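Local coordinates for protein integral membrane indolylacetylinositol arabinosyltransferase EmbB (Mycolicibacterium smegmatis MC2 155, PDB 7BVC) that probably transfers arabinose units onto the growing arabinan of mycobacterial cell-wall arabinogalactan, as an integral membrane glycosyltransferase of the emb family, at residues F38-I44 / T473-A477; L378-P383 / V699-M703. All coordinates share one frame; numbering follows the deposited sequence.

Contact 1: residues F38-I44 / T473-A477; sequences FVLSVSI and TVILA
Phe38 presents the edge of its ring to Thr473. CB of Thr473 lies in the ring plane, 3.6 Å from Phe38 CD1. OG1 of Thr473 is also at this edge, near the plane and 3.4 Å from the same CD1. CG of Phe38 stands anti to its backbone N (chi1 156°), which swings the ring round to the threonine.

The contact joins two predicted transmembrane segments of a GT-C type membrane domain. Residues 38-44 run on from helix 36-39 with helical backbone angles but without the regular bonds. Residues 473-477 span the break between helix 462-472 and helix 476-479. Thr473 is the first residue to leave the helical course there.

Ser41 faces both Thr473 and Leu476. Its OG lies 2.8 Å from the backbone O of Thr473, within hydrogen-bonding distance, and it also pairs with the carbonyl O of Gly37. The hydroxyl thus stands between helix 36-39 and the break in the other segment. CB of Ser41 also packs on the methyl CG2 of Thr473, at 3.7 Å. CG1 of Val42 touches that methyl more loosely. OG1 of Thr473 makes a weak hydrogen bond back to the carbonyl O of Leu469, one turn earlier.

Farther along, Ile44 rests its CG2 on the backbone of Leu476 and Ala477. Its side chain also touches Ala225 and Met226, so a third part of the chain closes in here. Leu476 meets backbone rather than side chain: its CD1 methyl sits 3.3 Å from the carbonyl O of Ser41.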
loop_
_atom_site.group_PDB
_atom_site.type_symbol
_atom_site.label_atom_id
_atom_site.label_comp_id
_atom_site.label_asym_id
_atom_site.label_seq_id
_atom_site.Cartn_x
_atom_site.Cartn_y
_atom_site.Cartn_z
ATOM N N PHE B 38 45.539 -9.520 -10.783
ATOM C CA PHE B 38 44.492 -9.642 -9.780
ATOM C C PHE B 38 44.868 -8.996 -8.457
ATOM O O PHE B 38 44.000 -8.432 -7.784
ATOM C CB PHE B 38 44.152 -11.119 -9.546
ATOM C CG PHE B 38 43.536 -11.399 -8.206
ATOM C CD1 PHE B 38 42.209 -11.099 -7.963
ATOM C CD2 PHE B 38 44.283 -11.974 -7.192
ATOM C CE1 PHE B 38 41.638 -11.359 -6.732
ATOM C CE2 PHE B 38 43.718 -12.235 -5.958
ATOM C CZ PHE B 38 42.393 -11.927 -5.729
ATOM N N VAL B 39 46.144 -9.059 -8.068
ATOM C CA VAL B 39 46.567 -8.366 -6.854
ATOM C C VAL B 39 46.697 -6.864 -7.068
ATOM O O VAL B 39 46.738 -6.112 -6.089
ATOM C CB VAL B 39 47.896 -8.918 -6.309
ATOM C CG1 VAL B 39 47.831 -10.429 -6.172
ATOM C CG2 VAL B 39 49.055 -8.492 -7.190
ATOM N N LEU B 40 46.766 -6.401 -8.318
ATOM C CA LEU B 40 46.783 -4.969 -8.583
ATOM C C LEU B 40 45.394 -4.354 -8.572
ATOM O O LEU B 40 45.270 -3.142 -8.366
ATOM C CB LEU B 40 47.450 -4.685 -9.930
ATOM C CG LEU B 40 48.961 -4.463 -9.907
ATOM C CD1 LEU B 40 49.444 -3.976 -11.259
ATOM C CD2 LEU B 40 49.333 -3.475 -8.819
ATOM N N SER B 41 44.350 -5.153 -8.790
ATOM C CA SER B 41 42.993 -4.627 -8.833
ATOM C C SER B 41 42.386 -4.452 -7.451
ATOM O O SER B 41 41.477 -3.630 -7.291
ATOM C CB SER B 41 42.099 -5.544 -9.665
ATOM O OG SER B 41 42.511 -5.570 -11.020
ATOM N N VAL B 42 42.856 -5.205 -6.455
ATOM C CA VAL B 42 42.363 -5.042 -5.090
ATOM C C VAL B 42 43.067 -3.916 -4.352
ATOM O O VAL B 42 42.638 -3.548 -3.247
ATOM C CB VAL B 42 42.504 -6.353 -4.291
ATOM C CG1 VAL B 42 41.862 -7.501 -5.047
ATOM C CG2 VAL B 42 43.967 -6.646 -4.010
ATOM N N SER B 43 44.128 -3.351 -4.925
ATOM C CA SER B 43 44.841 -2.235 -4.323
ATOM C C SER B 43 44.406 -0.884 -4.873
ATOM O O SER B 43 44.826 0.145 -4.337
ATOM C CB SER B 43 46.351 -2.402 -4.521
ATOM O OG SER B 43 46.692 -2.339 -5.895
ATOM N N ILE B 44 43.585 -0.862 -5.926
ATOM C CA ILE B 44 43.087 0.414 -6.447
ATOM C C ILE B 44 42.220 1.138 -5.429
ATOM O O ILE B 44 42.384 2.357 -5.267
ATOM C CB ILE B 44 42.385 0.199 -7.795
ATOM C CG1 ILE B 44 43.289 -0.581 -8.747
ATOM C CG2 ILE B 44 42.003 1.530 -8.414
ATOM C CD1 ILE B 44 44.570 0.138 -9.086
ATOM N N THR B 473 38.282 -9.939 -11.462
ATOM C CA THR B 473 38.700 -8.780 -10.676
ATOM C C THR B 473 39.427 -7.778 -11.574
ATOM O O THR B 473 40.638 -7.581 -11.497
ATOM C CB THR B 473 39.570 -9.221 -9.506
ATOM O OG1 THR B 473 38.993 -10.380 -8.892
ATOM C CG2 THR B 473 39.671 -8.114 -8.472
ATOM N N VAL B 474 38.649 -7.157 -12.458
ATOM C CA VAL B 474 39.156 -6.062 -13.281
ATOM C C VAL B 474 38.238 -4.854 -13.285
ATOM O O VAL B 474 38.676 -3.747 -13.651
ATOM C CB VAL B 474 39.413 -6.546 -14.726
ATOM C CG1 VAL B 474 38.100 -6.829 -15.437
ATOM C CG2 VAL B 474 40.264 -5.548 -15.506
ATOM N N ILE B 475 36.975 -4.983 -12.871
ATOM C CA ILE B 475 36.076 -3.836 -12.829
ATOM C C ILE B 475 36.377 -2.905 -11.668
ATOM O O ILE B 475 35.828 -1.800 -11.616
ATOM C CB ILE B 475 34.606 -4.297 -12.764
ATOM C CG1 ILE B 475 33.672 -3.154 -13.172
ATOM C CG2 ILE B 475 34.268 -4.805 -11.375
ATOM C CD1 ILE B 475 32.218 -3.490 -13.089
ATOM N N LEU B 476 37.223 -3.319 -10.723
ATOM C CA LEU B 476 37.598 -2.420 -9.639
ATOM C C LEU B 476 38.378 -1.216 -10.144
ATOM O O LEU B 476 38.209 -0.115 -9.610
ATOM C CB LEU B 476 38.410 -3.172 -8.585
ATOM C CG LEU B 476 37.669 -4.294 -7.855
ATOM C CD1 LEU B 476 38.488 -4.819 -6.691
ATOM C CD2 LEU B 476 36.308 -3.818 -7.382
ATOM N N ALA B 477 39.204 -1.396 -11.176
ATOM C CA ALA B 477 39.962 -0.301 -11.763
ATOM C C ALA B 477 39.086 0.702 -12.496
ATOM O O ALA B 477 39.547 1.815 -12.771
ATOM C CB ALA B 477 41.021 -0.850 -12.720
#

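Contact 2: residues L378-P383 / V699-M703; sequences LGAWMP and VVVMM
Met382 and Met703 meet through methyl and sulfur. CE of Met382 lies 3.5 Å from SD of Met703, and the two side chains cross at about a right angle. Met382 is extended beyond CG (chi3 173°), which carries its methyl across to the other helix. Met703 is folded at chi2 and chi3 instead. The same Met382 methyl packs on CG1 of Val699 at 4.0 Å. CB of Leu378 borders CG2 of Val699 loosely.

A second sulfur contact involves Met702. Its SD is 4.0 Å from CB of Met382 and 4.1 Å from SD of Met382. Pro383 CD borders this sulfur more loosely.

Other contacts reach the backbone. CG2 of Val699 comes within 4.1 Å of the N of Gly379. The CE methyl of Met702 reaches the carbonyl O of Gly379 at 3.8 Å.

Neighbouring helices enclose the contact. Met703 touches Ile275 and Trp276 of helix 264-279, and Met702 touches Val527 of helix 527-545. This is apolar packing between membrane helices, with the end of helix 367-381 set against the middle of helix 690-712, inside the multi-helix bundle of a GT-C type glycosyltransferase.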
loop_
_atom_site.group_PDB
_atom_site.type_symbol
_atom_site.label_atom_id
_atom_site.label_comp_id
_atom_site.label_asym_id
_atom_site.label_seq_id
_atom_site.Cartn_x
_atom_site.Cartn_y
_atom_site.Cartn_z
ATOM N N LEU B 378 9.054 -7.399 -28.223
ATOM C CA LEU B 378 8.511 -6.061 -28.448
ATOM C C LEU B 378 7.630 -5.620 -27.285
ATOM O O LEU B 378 7.761 -4.499 -26.781
ATOM C CB LEU B 378 7.723 -6.029 -29.755
ATOM C CG LEU B 378 8.500 -5.680 -31.023
ATOM C CD1 LEU B 378 7.544 -5.477 -32.179
ATOM C CD2 LEU B 378 9.346 -4.445 -30.802
ATOM N N GLY B 379 6.720 -6.492 -26.846
ATOM C CA GLY B 379 5.797 -6.125 -25.788
ATOM C C GLY B 379 6.465 -5.898 -24.450
ATOM O O GLY B 379 5.959 -5.133 -23.626
ATOM N N ALA B 380 7.597 -6.555 -24.207
ATOM C CA ALA B 380 8.337 -6.329 -22.974
ATOM C C ALA B 380 9.324 -5.175 -23.074
ATOM O O ALA B 380 9.710 -4.619 -22.041
ATOM C CB ALA B 380 9.082 -7.601 -22.563
ATOM N N TRP B 381 9.739 -4.801 -24.284
ATOM C CA TRP B 381 10.660 -3.686 -24.456
ATOM C C TRP B 381 9.957 -2.340 -24.558
ATOM O O TRP B 381 10.522 -1.327 -24.131
ATOM C CB TRP B 381 11.512 -3.903 -25.710
ATOM C CG TRP B 381 12.737 -3.053 -25.753
ATOM C CD1 TRP B 381 12.819 -1.753 -26.151
ATOM C CD2 TRP B 381 14.063 -3.443 -25.381
ATOM N NE1 TRP B 381 14.114 -1.307 -26.050
ATOM C CE2 TRP B 381 14.897 -2.327 -25.579
ATOM C CE3 TRP B 381 14.625 -4.628 -24.900
ATOM C CZ2 TRP B 381 16.260 -2.361 -25.313
ATOM C CZ3 TRP B 381 15.977 -4.658 -24.638
ATOM C CH2 TRP B 381 16.780 -3.535 -24.843
ATOM N N MET B 382 8.744 -2.303 -25.116
ATOM C CA MET B 382 8.090 -1.025 -25.396
ATOM C C MET B 382 7.856 -0.178 -24.151
ATOM O O MET B 382 8.327 0.972 -24.112
ATOM C CB MET B 382 6.791 -1.280 -26.166
ATOM C CG MET B 382 6.977 -1.564 -27.641
ATOM S SD MET B 382 5.403 -1.680 -28.506
ATOM C CE MET B 382 5.968 -1.813 -30.196
ATOM N N PRO B 383 7.151 -0.648 -23.116
ATOM C CA PRO B 383 6.777 0.252 -22.020
ATOM C C PRO B 383 7.865 0.488 -20.984
ATOM O O PRO B 383 7.651 1.299 -20.075
ATOM C CB PRO B 383 5.584 -0.471 -21.391
ATOM C CG PRO B 383 5.923 -1.893 -21.556
ATOM C CD PRO B 383 6.624 -2.007 -22.885
ATOM N N VAL B 699 0.653 -5.654 -28.536
ATOM C CA VAL B 699 1.560 -4.786 -29.283
ATOM C C VAL B 699 0.776 -3.803 -30.145
ATOM O O VAL B 699 1.094 -2.605 -30.193
ATOM C CB VAL B 699 2.538 -5.626 -30.120
ATOM C CG1 VAL B 699 3.389 -4.728 -30.997
ATOM C CG2 VAL B 699 3.420 -6.462 -29.215
ATOM N N VAL B 700 -0.262 -4.284 -30.833
ATOM C CA VAL B 700 -1.093 -3.401 -31.646
ATOM C C VAL B 700 -1.802 -2.380 -30.769
ATOM O O VAL B 700 -1.943 -1.208 -31.142
ATOM C CB VAL B 700 -2.090 -4.228 -32.479
ATOM C CG1 VAL B 700 -3.197 -3.347 -33.027
ATOM C CG2 VAL B 700 -1.370 -4.945 -33.607
ATOM N N VAL B 701 -2.252 -2.802 -29.585
ATOM C CA VAL B 701 -2.913 -1.876 -28.670
ATOM C C VAL B 701 -1.969 -0.747 -28.276
ATOM O O VAL B 701 -2.343 0.430 -28.303
ATOM C CB VAL B 701 -3.447 -2.628 -27.438
ATOM C CG1 VAL B 701 -3.660 -1.673 -26.279
ATOM C CG2 VAL B 701 -4.742 -3.341 -27.781
ATOM N N MET B 702 -0.725 -1.084 -27.921
ATOM C CA MET B 702 0.241 -0.052 -27.545
ATOM C C MET B 702 0.537 0.888 -28.709
ATOM O O MET B 702 0.557 2.118 -28.541
ATOM C CB MET B 702 1.536 -0.694 -27.049
ATOM C CG MET B 702 1.398 -1.507 -25.780
ATOM S SD MET B 702 2.995 -2.107 -25.196
ATOM C CE MET B 702 2.549 -3.730 -24.594
ATOM N N MET B 703 0.783 0.326 -29.896
ATOM C CA MET B 703 1.112 1.157 -31.049
ATOM C C MET B 703 -0.029 2.106 -31.394
ATOM O O MET B 703 0.205 3.292 -31.652
ATOM C CB MET B 703 1.463 0.278 -32.248
ATOM C CG MET B 703 2.756 -0.500 -32.086
ATOM S SD MET B 703 4.204 0.570 -32.115
ATOM C CE MET B 703 4.019 1.341 -33.714
#

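How the contacts relate
Contacts 1 and 2 lie in separate parts of the transmembrane region. Their centres are 42 Å apart, and their nearest atoms are about 19 Å apart. They do not touch and share no helix. Along the chain the order is 38-44, 378-383, 473-477, 699-703, so the segments of the two contacts alternate. Contact 1 brings an early transmembrane segment to the break after helix 462-472. Contact 2 brings the end of helix 367-381 to the late helix 690-712. Contact 2 is buried, whereas contact 1 is partly buried and farther from the chain centre. Contact 1 packs the first predicted transmembrane segment, and contact 2 the last, each against a segment of the GT-C region.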